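Local atomic coordinates of tricorn protease (Thermoplasma acidophilum, PDB entry 1K32), a protein that hydrolyses peptides as a hexameric serine protease, probably shortening the fragments released by the proteasome. Residues V54-R59 with A68-R73; T79-F84 with T96-K101; E301-L306 with D612-A617; N608-L613 with V624-G629; I929-N934 with G954-T959. One frame throughout, in Å; residues are numbered along the deposited sequence.

Contact 1 (V54-R59 with A68-R73); sequences VINNAR and AIRVMR
Val-54 and Met-72 pair through both backbone groups, N of Val-54 to O of Met-72 at 3.0 Å and N of Met-72 to O of Val-54 at 2.7 Å. Arg-59 and Ala-68 close the far end in the same two-bond way. Between them Asn-56 interrupts the alternation, and N of Arg-70 reaches O of Asn-57 at 3.1 Å in a nearly straight bond (177°). Apolar contacts gather on the Ile-55, Ile-69 and Val-71 face, where CG2 of Ile-55 meets CG2 of Ile-69 at 3.6 Å. On the other face Met-72, bent at its last torsion (chi3 -76°), swings CE to 3.7 Å from CB of Asn-56. Arg-70 runs extended from CG to NE on this face; within its own strand its NH2 gives SD of Met-72 a weak hydrogen bond, while NE and NH1 bind the carbonyls of Thr-109 and Phe-108. The result is an antiparallel beta hairpin, strands 54-60 and 66-73, within a sheet consistent with a propeller blade.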
# COMPACT_ATOMS: atom_id res chain seq x y z
N VAL A 54 30.77 -47.47 -6.74
CA VAL A 54 30.85 -48.56 -7.72
C VAL A 54 32.26 -48.87 -8.21
O VAL A 54 32.86 -48.08 -8.93
CB VAL A 54 29.99 -48.27 -8.97
CG1 VAL A 54 30.13 -49.40 -9.96
CG2 VAL A 54 28.53 -48.08 -8.55
N ILE A 55 32.77 -50.04 -7.84
CA ILE A 55 34.10 -50.47 -8.26
C ILE A 55 34.03 -51.18 -9.62
O ILE A 55 33.19 -52.06 -9.84
CB ILE A 55 34.71 -51.42 -7.23
CG1 ILE A 55 34.79 -50.71 -5.87
CG2 ILE A 55 36.07 -51.90 -7.71
CD1 ILE A 55 35.15 -51.63 -4.70
N ASN A 56 34.90 -50.79 -10.55
CA ASN A 56 34.93 -51.41 -11.88
C ASN A 56 36.29 -52.02 -12.21
O ASN A 56 36.42 -52.73 -13.20
CB ASN A 56 34.56 -50.38 -12.96
CG ASN A 56 35.71 -49.46 -13.30
OD1 ASN A 56 36.31 -49.56 -14.38
ND2 ASN A 56 36.04 -48.58 -12.38
N ASN A 57 37.29 -51.74 -11.38
CA ASN A 57 38.64 -52.26 -11.59
C ASN A 57 39.38 -52.40 -10.27
O ASN A 57 39.20 -51.60 -9.37
CB ASN A 57 39.42 -51.35 -12.54
CG ASN A 57 40.68 -52.02 -13.09
OD1 ASN A 57 40.69 -53.23 -13.30
ND2 ASN A 57 41.73 -51.24 -13.35
N ALA A 58 40.20 -53.44 -10.16
CA ALA A 58 40.98 -53.71 -8.95
C ALA A 58 42.22 -54.47 -9.40
O ALA A 58 42.11 -55.47 -10.10
CB ALA A 58 40.19 -54.56 -7.97
N ARG A 59 43.39 -53.97 -8.99
CA ARG A 59 44.66 -54.56 -9.38
C ARG A 59 45.56 -54.89 -8.20
O ARG A 59 45.82 -54.02 -7.36
CB ARG A 59 45.42 -53.61 -10.32
CG ARG A 59 44.81 -53.42 -11.71
CD ARG A 59 44.90 -54.72 -12.51
NE ARG A 59 46.29 -55.11 -12.74
CZ ARG A 59 47.11 -54.50 -13.59
NH1 ARG A 59 48.36 -54.92 -13.73
NH2 ARG A 59 46.67 -53.47 -14.31
N ALA A 68 45.08 -52.00 -5.64
CA ALA A 68 44.72 -50.66 -6.10
C ALA A 68 43.29 -50.76 -6.64
O ALA A 68 42.96 -51.68 -7.39
CB ALA A 68 45.68 -50.19 -7.16
N ILE A 69 42.44 -49.81 -6.27
CA ILE A 69 41.04 -49.85 -6.66
C ILE A 69 40.47 -48.59 -7.29
O ILE A 69 40.73 -47.47 -6.81
CB ILE A 69 40.17 -50.19 -5.43
CG1 ILE A 69 40.65 -51.49 -4.79
CG2 ILE A 69 38.71 -50.30 -5.85
CD1 ILE A 69 40.00 -51.80 -3.44
N ARG A 70 39.69 -48.76 -8.36
CA ARG A 70 39.03 -47.63 -9.02
C ARG A 70 37.55 -47.67 -8.64
O ARG A 70 36.85 -48.66 -8.85
CB ARG A 70 39.16 -47.69 -10.55
CG ARG A 70 38.49 -46.48 -11.24
CD ARG A 70 38.65 -46.46 -12.76
NE ARG A 70 38.11 -45.25 -13.40
CZ ARG A 70 36.82 -45.03 -13.66
NH1 ARG A 70 36.43 -43.92 -14.26
NH2 ARG A 70 35.90 -45.93 -13.33
N VAL A 71 37.05 -46.59 -8.05
CA VAL A 71 35.66 -46.57 -7.67
C VAL A 71 34.98 -45.35 -8.26
O VAL A 71 35.59 -44.29 -8.36
CB VAL A 71 35.50 -46.56 -6.12
CG1 VAL A 71 36.26 -45.41 -5.52
CG2 VAL A 71 34.02 -46.46 -5.74
N MET A 72 33.73 -45.50 -8.67
CA MET A 72 33.00 -44.35 -9.22
C MET A 72 31.89 -43.88 -8.26
O MET A 72 31.33 -44.66 -7.51
CB MET A 72 32.39 -44.71 -10.58
CG MET A 72 33.42 -44.96 -11.68
SD MET A 72 32.61 -45.75 -13.12
CE MET A 72 32.46 -47.40 -12.42
N ARG A 73 31.62 -42.58 -8.27
CA ARG A 73 30.57 -41.99 -7.42
C ARG A 73 29.80 -40.97 -8.22
O ARG A 73 30.22 -40.60 -9.31
CB ARG A 73 31.17 -41.35 -6.16
CG ARG A 73 31.48 -42.37 -5.09
CD ARG A 73 32.01 -41.73 -3.82
NE ARG A 73 32.48 -42.75 -2.90
CZ ARG A 73 33.02 -42.50 -1.71
NH1 ARG A 73 33.42 -43.49 -0.94
NH2 ARG A 73 33.15 -41.25 -1.29

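Contact 2 (T79-F84 with T96-K101); sequences TADLYF and TYFSGK
Asp-81 points its carboxylate at Thr-96, Phe-98 and Ser-99, in the loop that curves round it. The two oxygens are approached from different directions. OD2 receives N of Phe-98 at 3.0 Å on its syn side, 16° out of the carboxylate plane, whereas OG1 of Thr-96 comes from well above that plane and donates at 2.6 Å. OD1 takes N of Ser-99 at 2.8 Å, again from above the plane. The Thr-96 side chain lies obliquely across Asp-81; with chi1 at 62° its hydroxyl sits between its own backbone N and carbonyl carbon, where it also accepts N of Leu-82 at 2.8 Å in an almost straight bond. Thr-96 OG1 thus links a strand amide to the carboxylate. Farther along, N of Ala-80 binds O of Gly-100 at 2.9 Å, and OG of Ser-99 lies 3.4 Å from CG2 of Thr-79; the hydroxyls of Thr-79 and Ser-99 both bind the backbone of Phe-734. Arg-94 adds a salt bridge to OD1. The buried negative charge of Asp-81 is therefore met by two loop amides, a hydroxyl and an arginine, which would probably stabilise it and hold the loop in its curve against strand 79-86.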
# COMPACT_ATOMS: atom_id res chain seq x y z
N THR A 79 32.02 -39.36 -11.68
CA THR A 79 33.32 -39.05 -11.07
C THR A 79 34.03 -40.32 -10.62
O THR A 79 33.40 -41.32 -10.30
CB THR A 79 33.20 -38.09 -9.85
OG1 THR A 79 32.46 -38.71 -8.80
CG2 THR A 79 32.52 -36.76 -10.25
N ALA A 80 35.36 -40.26 -10.59
CA ALA A 80 36.15 -41.41 -10.17
C ALA A 80 37.42 -41.00 -9.45
O ALA A 80 37.95 -39.90 -9.65
CB ALA A 80 36.50 -42.29 -11.39
N ASP A 81 37.90 -41.90 -8.60
CA ASP A 81 39.15 -41.71 -7.87
C ASP A 81 39.66 -43.08 -7.42
O ASP A 81 38.90 -44.06 -7.41
CB ASP A 81 38.96 -40.74 -6.70
CG ASP A 81 39.43 -39.31 -7.04
OD1 ASP A 81 38.80 -38.35 -6.56
OD2 ASP A 81 40.43 -39.16 -7.78
N LEU A 82 40.93 -43.17 -7.07
CA LEU A 82 41.51 -44.44 -6.66
C LEU A 82 41.77 -44.62 -5.17
O LEU A 82 42.04 -43.64 -4.45
CB LEU A 82 42.80 -44.67 -7.44
CG LEU A 82 42.76 -44.39 -8.95
CD1 LEU A 82 44.16 -44.59 -9.51
CD2 LEU A 82 41.74 -45.30 -9.68
N TYR A 83 41.70 -45.88 -4.72
CA TYR A 83 41.94 -46.28 -3.34
C TYR A 83 42.91 -47.45 -3.29
O TYR A 83 43.14 -48.14 -4.29
CB TYR A 83 40.66 -46.76 -2.64
CG TYR A 83 39.68 -45.70 -2.24
CD1 TYR A 83 38.97 -44.97 -3.20
CD2 TYR A 83 39.44 -45.44 -0.89
CE1 TYR A 83 38.04 -43.99 -2.82
CE2 TYR A 83 38.51 -44.47 -0.50
CZ TYR A 83 37.82 -43.75 -1.47
OH TYR A 83 36.95 -42.76 -1.08
N PHE A 84 43.47 -47.66 -2.10
CA PHE A 84 44.37 -48.77 -1.84
C PHE A 84 43.68 -49.62 -0.79
O PHE A 84 43.09 -49.09 0.16
CB PHE A 84 45.71 -48.30 -1.25
CG PHE A 84 46.68 -47.76 -2.26
CD1 PHE A 84 47.89 -47.19 -1.83
CD2 PHE A 84 46.41 -47.82 -3.62
CE1 PHE A 84 48.80 -46.68 -2.76
CE2 PHE A 84 47.32 -47.31 -4.55
CZ PHE A 84 48.52 -46.74 -4.12
N THR A 96 43.75 -40.79 -4.61
CA THR A 96 43.61 -39.62 -5.47
C THR A 96 42.40 -38.78 -5.13
O THR A 96 41.33 -39.30 -4.79
CB THR A 96 43.50 -39.98 -6.97
OG1 THR A 96 42.33 -40.76 -7.20
CG2 THR A 96 44.73 -40.73 -7.42
N TYR A 97 42.58 -37.47 -5.23
CA TYR A 97 41.51 -36.53 -4.97
C TYR A 97 41.34 -35.65 -6.20
O TYR A 97 41.25 -34.42 -6.11
CB TYR A 97 41.85 -35.68 -3.75
CG TYR A 97 41.93 -36.49 -2.48
CD1 TYR A 97 43.04 -37.29 -2.22
CD2 TYR A 97 40.90 -36.46 -1.54
CE1 TYR A 97 43.12 -38.05 -1.05
CE2 TYR A 97 40.98 -37.21 -0.36
CZ TYR A 97 42.09 -38.00 -0.13
OH TYR A 97 42.20 -38.73 1.03
N PHE A 98 41.29 -36.30 -7.36
CA PHE A 98 41.13 -35.62 -8.64
C PHE A 98 39.68 -35.51 -9.09
O PHE A 98 39.31 -34.57 -9.79
CB PHE A 98 41.90 -36.39 -9.72
CG PHE A 98 43.38 -36.46 -9.51
CD1 PHE A 98 44.09 -37.62 -9.85
CD2 PHE A 98 44.09 -35.38 -8.97
CE1 PHE A 98 45.47 -37.70 -9.65
CE2 PHE A 98 45.46 -35.46 -8.77
CZ PHE A 98 46.15 -36.62 -9.10
N SER A 99 38.86 -36.46 -8.68
CA SER A 99 37.47 -36.52 -9.11
C SER A 99 37.48 -36.56 -10.65
O SER A 99 36.82 -35.78 -11.31
CB SER A 99 36.69 -35.30 -8.62
OG SER A 99 35.34 -35.36 -9.05
N GLY A 100 38.26 -37.48 -11.21
CA GLY A 100 38.32 -37.57 -12.66
C GLY A 100 36.95 -37.78 -13.30
O GLY A 100 36.10 -38.48 -12.75
N LYS A 101 36.73 -37.18 -14.47
CA LYS A 101 35.46 -37.33 -15.17
C LYS A 101 35.38 -38.74 -15.74
O LYS A 101 36.38 -39.28 -16.20
CB LYS A 101 35.33 -36.33 -16.32
CG LYS A 101 35.43 -34.87 -15.93
CD LYS A 101 35.30 -34.01 -17.18
CE LYS A 101 35.39 -32.52 -16.88
NZ LYS A 101 35.08 -31.73 -18.10

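Contact 3 (E301-L306 with D612-A617); sequences EDFSPL and DLRLSA
Arg-614 reaches across to strand 300-305, its CB 4.1 Å from CD of Pro-305. CG comes next, 3.7 Å from CE1 of Phe-303 and 3.5 Å from the carbonyl O of Phe-303. CD and NE pass along that O, NE at 3.7 Å; the contact buries it without a polar partner in the model. A bend at chi2 (-62°) and a lesser one at chi3 turn the chain so that the guanidinium lies with one face over it. CZ stands 5.0 Å from the centroid of the Phe-303 ring, only 8° off its normal, a cation-pi contact with the planes inclined by 45°. At the tip NH1 makes a salt bridge to OD2 of Asp-302 at 2.8 Å, and NH2 one to OD1 of Asp-612 at 3.1 Å, each weak as a hydrogen bond. Asp-302 is shared with Arg-342. The contact joins the edge strands of two four-stranded antiparallel sheets, 300-305 and 612-615, with strand 338-343 beside Asp-302 and Arg-614 and Met-623 of strand 621-626 against Phe-303 and Pro-305.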
# COMPACT_ATOMS: atom_id res chain seq x y z
N GLU A 301 8.04 -37.20 -14.29
CA GLU A 301 7.80 -36.90 -15.70
C GLU A 301 6.34 -36.43 -15.74
O GLU A 301 5.63 -36.44 -14.73
CB GLU A 301 7.92 -38.17 -16.56
CG GLU A 301 9.20 -38.98 -16.35
CD GLU A 301 9.18 -40.33 -17.04
OE1 GLU A 301 8.47 -41.25 -16.58
OE2 GLU A 301 9.89 -40.49 -18.06
N ASP A 302 5.90 -36.00 -16.90
CA ASP A 302 4.52 -35.62 -17.13
C ASP A 302 3.69 -35.29 -15.87
O ASP A 302 3.21 -36.21 -15.20
CB ASP A 302 3.86 -36.78 -17.88
CG ASP A 302 2.56 -36.40 -18.54
OD1 ASP A 302 1.83 -37.32 -18.97
OD2 ASP A 302 2.28 -35.19 -18.64
N PHE A 303 3.53 -34.01 -15.54
CA PHE A 303 2.70 -33.61 -14.40
C PHE A 303 1.50 -32.91 -15.02
O PHE A 303 1.66 -32.13 -15.95
CB PHE A 303 3.46 -32.68 -13.45
CG PHE A 303 3.88 -31.38 -14.06
CD1 PHE A 303 3.03 -30.28 -14.05
CD2 PHE A 303 5.14 -31.26 -14.66
CE1 PHE A 303 3.42 -29.08 -14.62
CE2 PHE A 303 5.54 -30.06 -15.23
CZ PHE A 303 4.68 -28.96 -15.21
N SER A 304 0.29 -33.19 -14.55
CA SER A 304 -0.89 -32.59 -15.16
C SER A 304 -2.04 -32.30 -14.18
O SER A 304 -2.25 -33.02 -13.21
CB SER A 304 -1.38 -33.52 -16.27
OG SER A 304 -2.12 -32.83 -17.26
N PRO A 305 -2.82 -31.23 -14.44
CA PRO A 305 -3.94 -30.90 -13.55
C PRO A 305 -5.20 -31.70 -13.85
O PRO A 305 -5.51 -31.98 -15.01
CB PRO A 305 -4.14 -29.42 -13.80
CG PRO A 305 -3.83 -29.30 -15.26
CD PRO A 305 -2.57 -30.14 -15.40
N LEU A 306 -5.91 -32.08 -12.79
CA LEU A 306 -7.15 -32.83 -12.91
C LEU A 306 -8.24 -32.00 -12.24
O LEU A 306 -7.95 -30.98 -11.61
CB LEU A 306 -7.04 -34.18 -12.19
CG LEU A 306 -5.93 -35.14 -12.62
CD1 LEU A 306 -5.97 -36.38 -11.74
CD2 LEU A 306 -6.10 -35.51 -14.09
N ASP A 612 8.36 -24.83 -17.69
CA ASP A 612 7.31 -25.66 -18.27
C ASP A 612 5.96 -25.15 -17.76
O ASP A 612 5.87 -24.61 -16.65
CB ASP A 612 7.53 -27.12 -17.85
CG ASP A 612 6.74 -28.11 -18.70
OD1 ASP A 612 6.74 -29.32 -18.36
OD2 ASP A 612 6.12 -27.70 -19.70
N LEU A 613 4.92 -25.30 -18.58
CA LEU A 613 3.58 -24.85 -18.19
C LEU A 613 2.48 -25.76 -18.71
O LEU A 613 2.48 -26.15 -19.88
CB LEU A 613 3.32 -23.43 -18.69
CG LEU A 613 1.99 -22.78 -18.25
CD1 LEU A 613 2.13 -21.26 -18.25
CD2 LEU A 613 0.85 -23.23 -19.17
N ARG A 614 1.53 -26.08 -17.84
CA ARG A 614 0.38 -26.93 -18.18
C ARG A 614 -0.89 -26.17 -17.83
O ARG A 614 -0.98 -25.56 -16.77
CB ARG A 614 0.42 -28.24 -17.39
CG ARG A 614 1.48 -29.22 -17.80
CD ARG A 614 1.29 -29.67 -19.24
NE ARG A 614 1.75 -31.03 -19.43
CZ ARG A 614 3.00 -31.44 -19.25
NH1 ARG A 614 3.32 -32.71 -19.46
NH2 ARG A 614 3.94 -30.58 -18.88
N LEU A 615 -1.88 -26.21 -18.71
CA LEU A 615 -3.13 -25.50 -18.44
C LEU A 615 -4.28 -26.49 -18.33
O LEU A 615 -4.37 -27.44 -19.11
CB LEU A 615 -3.41 -24.51 -19.57
CG LEU A 615 -4.12 -23.20 -19.23
CD1 LEU A 615 -4.80 -22.70 -20.51
CD2 LEU A 615 -5.15 -23.38 -18.13
N SER A 616 -5.17 -26.27 -17.38
CA SER A 616 -6.31 -27.16 -17.19
C SER A 616 -7.32 -27.05 -18.33
O SER A 616 -7.32 -26.09 -19.09
CB SER A 616 -7.00 -26.90 -15.86
OG SER A 616 -7.68 -25.66 -15.86
N ALA A 617 -8.19 -28.05 -18.43
CA ALA A 617 -9.22 -28.12 -19.46
C ALA A 617 -10.15 -26.91 -19.48
O ALA A 617 -10.45 -26.36 -20.53
CB ALA A 617 -10.04 -29.40 -19.29
O HOH W 1 -7.46 -30.67 -17.00

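Contact 4 (N608-L613 with V624-G629); sequences NNLTDL and VRKDDG
Val-624 packs between two leucines, its CB 3.8 Å from CD2 of Leu-610 and its CG1 3.9 Å from CG of Leu-613. Tyr-572 and Leu-593 touch both leucines from the preceding sheet. At Arg-625 the backbone N donates to O of Asp-612 at 3.0 Å, and CB rests 3.7 Å from CB of Asp-612. The carbonyl O of Arg-625 accepts N of Thr-611 at 2.8 Å and, more weakly, N of Asp-612. Thr-611 and Asp-612 thus both face Arg-625, a classic beta bulge in the pairing of strands 612-615 and 621-626, placed where the chain turns a corner out of strand 603-610. The Arg-625 side chain, bent at chi2 (86°) and chi3 (66°), curls toward the end of its own segment; there NH2 donates to O of Gly-629 at 2.6 Å with the acceptor in the guanidinium plane. Lys-626 takes its CB to 3.4 Å from O of Asn-609. Its extended chain carries NZ to a water that also binds O of Asn-608, and to a salt bridge with Glu-642; Tyr-632 adds a cation-pi contact. N of Asp-627 donates to O of Asn-609 at 2.9 Å. From Lys-626 to Gly-629 the chain makes a type I turn, closed by a bond from N of Gly-629 to O of Lys-626.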
# COMPACT_ATOMS: atom_id res chain seq x y z
N ASN A 608 7.48 -15.50 -13.63
CA ASN A 608 8.78 -15.66 -14.28
C ASN A 608 9.51 -16.90 -13.77
O ASN A 608 8.99 -17.63 -12.94
CB ASN A 608 9.66 -14.42 -14.09
CG ASN A 608 9.98 -14.14 -12.62
OD1 ASN A 608 9.71 -14.96 -11.74
ND2 ASN A 608 10.58 -12.99 -12.36
N ASN A 609 10.71 -17.13 -14.29
CA ASN A 609 11.53 -18.27 -13.90
C ASN A 609 10.85 -19.60 -14.16
O ASN A 609 11.04 -20.56 -13.41
CB ASN A 609 11.91 -18.15 -12.42
CG ASN A 609 12.83 -16.97 -12.15
OD1 ASN A 609 12.79 -16.37 -11.09
ND2 ASN A 609 13.67 -16.64 -13.13
N LEU A 610 10.08 -19.67 -15.24
CA LEU A 610 9.38 -20.90 -15.59
C LEU A 610 10.23 -21.78 -16.50
O LEU A 610 11.18 -21.31 -17.13
CB LEU A 610 8.06 -20.58 -16.30
CG LEU A 610 7.07 -19.68 -15.56
CD1 LEU A 610 5.83 -19.47 -16.43
CD2 LEU A 610 6.70 -20.29 -14.22
N THR A 611 9.89 -23.06 -16.57
CA THR A 611 10.61 -23.99 -17.42
C THR A 611 9.62 -24.89 -18.12
O THR A 611 9.97 -25.62 -19.05
CB THR A 611 11.59 -24.86 -16.60
OG1 THR A 611 10.85 -25.59 -15.62
CG2 THR A 611 12.62 -24.00 -15.91
N ASP A 612 8.36 -24.83 -17.69
CA ASP A 612 7.31 -25.66 -18.27
C ASP A 612 5.96 -25.15 -17.76
O ASP A 612 5.87 -24.61 -16.65
CB ASP A 612 7.53 -27.12 -17.85
CG ASP A 612 6.74 -28.11 -18.70
OD1 ASP A 612 6.74 -29.32 -18.36
OD2 ASP A 612 6.12 -27.70 -19.70
N LEU A 613 4.92 -25.30 -18.58
CA LEU A 613 3.58 -24.85 -18.19
C LEU A 613 2.48 -25.76 -18.71
O LEU A 613 2.48 -26.15 -19.88
CB LEU A 613 3.32 -23.43 -18.69
CG LEU A 613 1.99 -22.78 -18.25
CD1 LEU A 613 2.13 -21.26 -18.25
CD2 LEU A 613 0.85 -23.23 -19.17
N VAL A 624 2.89 -25.17 -13.28
CA VAL A 624 4.17 -24.84 -13.88
C VAL A 624 5.31 -25.50 -13.15
O VAL A 624 5.18 -25.93 -12.01
CB VAL A 624 4.44 -23.30 -13.87
CG1 VAL A 624 3.39 -22.56 -14.67
CG2 VAL A 624 4.50 -22.80 -12.43
N ARG A 625 6.43 -25.59 -13.85
CA ARG A 625 7.67 -26.11 -13.31
C ARG A 625 8.54 -24.85 -13.35
O ARG A 625 8.50 -24.10 -14.33
CB ARG A 625 8.25 -27.19 -14.24
CG ARG A 625 9.71 -27.52 -13.98
CD ARG A 625 9.90 -28.57 -12.91
NE ARG A 625 9.35 -29.86 -13.32
CZ ARG A 625 9.34 -30.94 -12.54
NH1 ARG A 625 8.82 -32.07 -12.99
NH2 ARG A 625 9.85 -30.87 -11.32
N LYS A 626 9.27 -24.59 -12.27
CA LYS A 626 10.13 -23.42 -12.24
C LYS A 626 11.59 -23.84 -12.31
O LYS A 626 11.90 -25.02 -12.29
CB LYS A 626 9.85 -22.58 -10.99
CG LYS A 626 8.44 -22.01 -10.97
CD LYS A 626 8.25 -20.96 -9.90
CE LYS A 626 6.82 -20.44 -9.93
NZ LYS A 626 6.62 -19.27 -9.05
N ASP A 627 12.47 -22.85 -12.41
CA ASP A 627 13.90 -23.12 -12.50
C ASP A 627 14.42 -23.83 -11.26
O ASP A 627 15.45 -24.50 -11.31
CB ASP A 627 14.66 -21.81 -12.72
CG ASP A 627 14.45 -20.82 -11.60
OD1 ASP A 627 13.30 -20.67 -11.14
OD2 ASP A 627 15.44 -20.17 -11.18
N ASP A 628 13.71 -23.69 -10.15
CA ASP A 628 14.11 -24.33 -8.91
C ASP A 628 13.75 -25.82 -8.94
O ASP A 628 14.00 -26.55 -7.98
CB ASP A 628 13.44 -23.66 -7.71
CG ASP A 628 11.94 -23.83 -7.71
OD1 ASP A 628 11.40 -24.48 -8.63
OD2 ASP A 628 11.29 -23.31 -6.78
N GLY A 629 13.16 -26.26 -10.05
CA GLY A 629 12.80 -27.65 -10.19
C GLY A 629 11.49 -28.08 -9.56
O GLY A 629 11.03 -29.19 -9.79
O HOH W 2 7.89 -17.31 -10.55

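Contact 5 (I929-N934 with G954-T959); sequences IIAITN and GKLIGT
Ala-931 lies at the tight centre of the contact, where its N donates to O of Lys-955 at 2.9 Å in a nearly straight bond (177°) and its O accepts N of Ile-957 at 2.8 Å. Thr-933 continues the pattern, N to O of Ile-957 at 2.9 Å and O to N of Thr-959 at 3.1 Å. On one face Leu-956, with CG anti to its backbone N (chi1 -177°), lays CD1 between CG2 of Thr-933, 3.6 Å away, and CB of Ala-931, 3.7 Å away. Helix 940-950 covers this side with Phe-948 and Ser-945. On the other face CD1 of Ile-930 meets CD1 of Ile-957 at 3.7 Å, beneath helix 1020-1032. Strands 928-933 and 954-958 run parallel and are joined through helix 940-950, a beta-alpha-beta unit in the central sheet of the S41 peptidase domain. Pairing is looser at the Gly-954 end, where a water stands between the strands, donating to O of Ile-929 at 2.5 Å and accepting from N of Lys-955. Lys-955 itself is exposed, its end leading away from strand 928-933. At the opposite end, OG1 of Thr-959 packs against CA and CB of Asn-934 and bonds to Glu-935.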
# COMPACT_ATOMS: atom_id res chain seq x y z
N ILE A 929 45.73 -22.17 -45.74
CA ILE A 929 45.25 -22.83 -44.55
C ILE A 929 45.77 -24.26 -44.48
O ILE A 929 46.03 -24.89 -45.51
CB ILE A 929 43.72 -22.89 -44.54
CG1 ILE A 929 43.14 -21.49 -44.82
CG2 ILE A 929 43.23 -23.39 -43.19
CD1 ILE A 929 41.64 -21.47 -44.97
N ILE A 930 45.93 -24.75 -43.26
CA ILE A 930 46.38 -26.11 -43.03
C ILE A 930 45.64 -26.61 -41.80
O ILE A 930 45.45 -25.88 -40.83
CB ILE A 930 47.92 -26.18 -42.81
CG1 ILE A 930 48.39 -27.62 -42.95
CG2 ILE A 930 48.30 -25.61 -41.44
CD1 ILE A 930 49.81 -27.74 -43.50
N ALA A 931 45.19 -27.86 -41.85
CA ALA A 931 44.45 -28.42 -40.73
C ALA A 931 45.19 -29.54 -40.03
O ALA A 931 45.93 -30.31 -40.65
CB ALA A 931 43.07 -28.91 -41.21
N ILE A 932 45.00 -29.61 -38.72
CA ILE A 932 45.60 -30.66 -37.92
C ILE A 932 44.49 -31.45 -37.23
O ILE A 932 43.64 -30.87 -36.54
CB ILE A 932 46.52 -30.11 -36.81
CG1 ILE A 932 47.54 -29.13 -37.39
CG2 ILE A 932 47.30 -31.27 -36.20
CD1 ILE A 932 48.49 -28.55 -36.34
N THR A 933 44.51 -32.77 -37.42
CA THR A 933 43.53 -33.66 -36.81
C THR A 933 44.22 -34.89 -36.22
O THR A 933 45.35 -35.21 -36.60
CB THR A 933 42.48 -34.12 -37.87
OG1 THR A 933 41.34 -34.66 -37.19
CG2 THR A 933 43.06 -35.20 -38.80
N ASN A 934 43.56 -35.58 -35.28
CA ASN A 934 44.14 -36.80 -34.72
C ASN A 934 43.09 -37.85 -34.44
O ASN A 934 41.93 -37.70 -34.81
CB ASN A 934 44.99 -36.54 -33.45
CG ASN A 934 44.18 -36.01 -32.26
OD1 ASN A 934 42.97 -36.17 -32.18
ND2 ASN A 934 44.88 -35.39 -31.32
N GLY A 954 42.87 -26.96 -47.86
CA GLY A 954 44.30 -27.04 -47.61
C GLY A 954 44.65 -28.48 -47.27
O GLY A 954 43.83 -29.38 -47.46
N LYS A 955 45.86 -28.71 -46.77
CA LYS A 955 46.28 -30.07 -46.41
C LYS A 955 45.83 -30.43 -45.01
O LYS A 955 45.72 -29.56 -44.12
CB LYS A 955 47.81 -30.20 -46.45
CG LYS A 955 48.46 -29.99 -47.81
CD LYS A 955 48.07 -31.06 -48.80
CE LYS A 955 48.84 -30.90 -50.10
NZ LYS A 955 48.52 -32.00 -51.06
N LEU A 956 45.56 -31.72 -44.81
CA LEU A 956 45.17 -32.26 -43.52
C LEU A 956 46.37 -33.03 -42.99
O LEU A 956 46.92 -33.89 -43.68
CB LEU A 956 43.97 -33.20 -43.65
CG LEU A 956 43.41 -33.77 -42.34
CD1 LEU A 956 43.01 -32.63 -41.38
CD2 LEU A 956 42.22 -34.65 -42.65
N ILE A 957 46.79 -32.70 -41.78
CA ILE A 957 47.95 -33.33 -41.16
C ILE A 957 47.59 -33.96 -39.82
O ILE A 957 46.73 -33.45 -39.11
CB ILE A 957 49.08 -32.27 -40.94
CG1 ILE A 957 49.83 -32.06 -42.25
CG2 ILE A 957 50.01 -32.70 -39.80
CD1 ILE A 957 49.06 -31.32 -43.29
N GLY A 958 48.26 -35.07 -39.49
CA GLY A 958 48.01 -35.74 -38.23
C GLY A 958 47.81 -37.24 -38.36
O GLY A 958 48.51 -37.90 -39.12
N THR A 959 46.84 -37.77 -37.63
CA THR A 959 46.57 -39.20 -37.67
C THR A 959 45.08 -39.45 -37.93
O THR A 959 44.23 -38.61 -37.60
CB THR A 959 46.97 -39.88 -36.36
OG1 THR A 959 46.26 -39.27 -35.28
CG2 THR A 959 48.48 -39.74 -36.11
O HOH W 3 47.54 -26.45 -46.65

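How the contacts relate
Contacts 1, 2 and 5 are buried, contact 4 is partly so, and contact 3 lies at the surface. Contacts 1 and 2 share one antiparallel sheet, their neighbouring strands 66-73 and 79-86 joined by a probable bond from Ile-69 N to Tyr-83 O. Contacts 3 and 4 both use strand 612-615: contact 4 pairs it within its sheet, while contact 3 ties it to another sheet by charges and a ring. Contact 5 stands apart in the parallel sheet of the peptidase domain, its centre about 52 Å from that of contact 3. In contact 5 aliphatic side chains flank the backbone bonds, whereas buried contact 2 centres on a carboxylate.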